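ATP12 ATPase (Paracoccus denitrificans, PDB 2P4X) belongs to the ATP12 chaperone family and, like its mitochondrial relatives, probably assists assembly of the F1 part of ATP synthase. Local coordinates at residues E118-L123 against H196-I201. Residues are numbered along the deposited sequence; the frame is centred on the assembly and turned at random.
Sequences EGWDPL and HALSRI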
loop_
_atom_site.group_PDB
_atom_site.type_symbol
_atom_site.label_atom_id
_atom_site.label_comp_id
_atom_site.label_asym_id
_atom_site.label_seq_id
_atom_site.Cartn_x
_atom_site.Cartn_y
_atom_site.Cartn_z
ATOM N N GLU A 118 -4.169 10.612 21.031
ATOM C CA GLU A 118 -5.155 9.555 21.214
ATOM C C GLU A 118 -5.163 8.593 20.023
ATOM O O GLU A 118 -5.320 7.377 20.186
ATOM C CB GLU A 118 -6.541 10.168 21.428
ATOM C CG GLU A 118 -6.718 10.762 22.832
ATOM C CD GLU A 118 -7.843 11.788 22.930
ATOM O OE1 GLU A 118 -8.112 12.267 24.057
ATOM O OE2 GLU A 118 -8.454 12.126 21.891
ATOM N N GLY A 119 -4.960 9.126 18.823
ATOM C CA GLY A 119 -4.978 8.254 17.665
ATOM C C GLY A 119 -3.674 7.543 17.364
ATOM O O GLY A 119 -3.688 6.370 16.989
ATOM N N TRP A 120 -2.548 8.229 17.557
ATOM C CA TRP A 120 -1.246 7.670 17.219
ATOM C C TRP A 120 -0.436 6.960 18.305
ATOM O O TRP A 120 0.343 6.072 17.989
ATOM C CB TRP A 120 -0.380 8.769 16.585
ATOM C CG TRP A 120 -0.993 9.403 15.348
ATOM C CD1 TRP A 120 -1.973 8.872 14.542
ATOM C CD2 TRP A 120 -0.575 10.622 14.713
ATOM N NE1 TRP A 120 -2.176 9.684 13.439
ATOM C CE2 TRP A 120 -1.331 10.760 13.520
ATOM C CE3 TRP A 120 0.369 11.604 15.030
ATOM C CZ2 TRP A 120 -1.167 11.844 12.648
ATOM C CZ3 TRP A 120 0.537 12.686 14.156
ATOM C CH2 TRP A 120 -0.231 12.792 12.980
ATOM N N ASP A 121 -0.605 7.342 19.570
ATOM C CA ASP A 121 0.161 6.704 20.639
ATOM C C ASP A 121 -0.059 5.191 20.699
ATOM O O ASP A 121 0.883 4.449 20.952
ATOM C CB ASP A 121 -0.157 7.336 21.994
ATOM C CG ASP A 121 0.440 8.727 22.142
ATOM O OD1 ASP A 121 1.343 9.085 21.351
ATOM O OD2 ASP A 121 0.012 9.459 23.065
ATOM N N PRO A 122 -1.297 4.716 20.481
ATOM C CA PRO A 122 -1.523 3.257 20.521
ATOM C C PRO A 122 -0.742 2.535 19.394
ATOM O O PRO A 122 -0.341 1.381 19.542
ATOM C CB PRO A 122 -3.034 3.135 20.332
ATOM C CG PRO A 122 -3.553 4.416 20.901
ATOM C CD PRO A 122 -2.579 5.434 20.394
ATOM N N LEU A 123 -0.524 3.216 18.269
ATOM C CA LEU A 123 0.220 2.603 17.179
ATOM C C LEU A 123 1.711 2.668 17.455
ATOM O O LEU A 123 2.456 1.770 17.069
ATOM C CB LEU A 123 -0.112 3.265 15.832
ATOM C CG LEU A 123 -1.374 2.700 15.181
ATOM C CD1 LEU A 123 -1.786 3.598 14.037
ATOM C CD2 LEU A 123 -1.105 1.268 14.673
ATOM N N HIS A 196 -5.910 5.260 6.859
ATOM C CA HIS A 196 -6.187 6.505 6.152
ATOM C C HIS A 196 -6.740 7.565 7.140
ATOM O O HIS A 196 -6.259 8.697 7.170
ATOM C CB HIS A 196 -7.177 6.248 5.000
ATOM C CG HIS A 196 -7.603 7.497 4.278
ATOM N ND1 HIS A 196 -6.717 8.283 3.569
ATOM C CD2 HIS A 196 -8.819 8.079 4.135
ATOM C CE1 HIS A 196 -7.370 9.291 3.014
ATOM N NE2 HIS A 196 -8.645 9.194 3.340
ATOM N N ALA A 197 -7.711 7.180 7.968
ATOM C CA ALA A 197 -8.316 8.089 8.949
ATOM C C ALA A 197 -7.279 8.610 9.963
ATOM O O ALA A 197 -7.267 9.796 10.315
ATOM C CB ALA A 197 -9.461 7.380 9.682
ATOM N N LEU A 198 -6.400 7.729 10.419
ATOM C CA LEU A 198 -5.358 8.128 11.359
ATOM C C LEU A 198 -4.387 9.098 10.722
ATOM O O LEU A 198 -3.972 10.065 11.353
ATOM C CB LEU A 198 -4.572 6.900 11.828
ATOM C CG LEU A 198 -5.400 6.055 12.806
ATOM C CD1 LEU A 198 -4.703 4.734 13.068
ATOM C CD2 LEU A 198 -5.596 6.843 14.116
ATOM N N SER A 199 -4.012 8.836 9.469
ATOM C CA SER A 199 -3.050 9.694 8.813
ATOM C C SER A 199 -3.572 11.107 8.608
ATOM O O SER A 199 -2.778 12.040 8.529
ATOM C CB SER A 199 -2.640 9.130 7.443
ATOM O OG SER A 199 -3.702 9.271 6.511
ATOM N N ARG A 200 -4.884 11.294 8.522
ATOM C CA ARG A 200 -5.355 12.654 8.294
ATOM C C ARG A 200 -6.015 13.328 9.479
ATOM O O ARG A 200 -6.916 14.151 9.330
ATOM C CB ARG A 200 -6.258 12.709 7.053
ATOM C CG ARG A 200 -7.308 11.656 6.946
ATOM C CD ARG A 200 -7.721 11.530 5.481
ATOM N NE ARG A 200 -8.206 12.794 4.933
ATOM C CZ ARG A 200 -9.421 13.275 5.155
ATOM N NH1 ARG A 200 -10.268 12.597 5.912
ATOM N NH2 ARG A 200 -9.791 14.425 4.615
ATOM N N ILE A 201 -5.553 12.990 10.677
ATOM C CA ILE A 201 -6.120 13.628 11.851
ATOM C C ILE A 201 -5.965 15.154 11.753
ATOM O O ILE A 201 -6.878 15.891 12.079
ATOM C CB ILE A 201 -5.451 13.073 13.152
ATOM C CG1 ILE A 201 -6.125 11.735 13.500
ATOM C CG2 ILE A 201 -5.544 14.117 14.306
ATOM C CD1 ILE A 201 -5.347 10.846 14.523
#
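The indole N-H of Trp120 donates a hydrogen bond to the main-chain carbonyl of Leu198, the single hydrogen bond that joins residues 118-123 to residues 196-201. Trp120 NE1 lies 2.8 Å from Leu198 O. The N-H...O angle is 153°, and the oxygen sits close to the plane of the ring. Seen from the acceptor, the nitrogen stands well above the carbonyl plane. Leu198 lies in the last turn of helix 192-199, where carbonyls begin to lack amide donors further along the helix; its oxygen also receives a weak bond from Ile201 N. Tryptophan suits the place because one buried side chain supplies both this polar donor and a broad apolar surface.

Both segments belong to the helical part of the chain: the middle of the long helix 110-130 meets the junction at which helix 192-199 ends and, after Arg200 leaves helical geometry, helix 201-210 begins. In the last turn of helix 192-199, Ser199 OG bonds back to His196 O, which also accepts from Arg200 N; both donors arrive from one side of that carbonyl.

Apolar contacts flank the hydrogen bond. Gly119 and Leu198 bring their CA atoms to 6.3 Å. Gly119 has no side chain, so the helix backbone itself meets the other segment, with Leu198 CD2 3.5 Å from Gly119 O and Ile201 CD1 4.1 Å from Gly119 CA. Ile201 has CG1 anti to its carbonyl carbon (chi1 -81°), and the extended chain carries CD1 obliquely to the indole, 3.5 Å from Trp120 NE1. The ends of Leu123 and Leu198 meet head-on through their CD1 methyls at 3.3 Å, closer than usual for two methyls, so the packing there is tight or slightly strained. Leu181 and Ala184 of helix 179-186 also pack on Leu123, while Leu102 touches both Leu123 and Trp120.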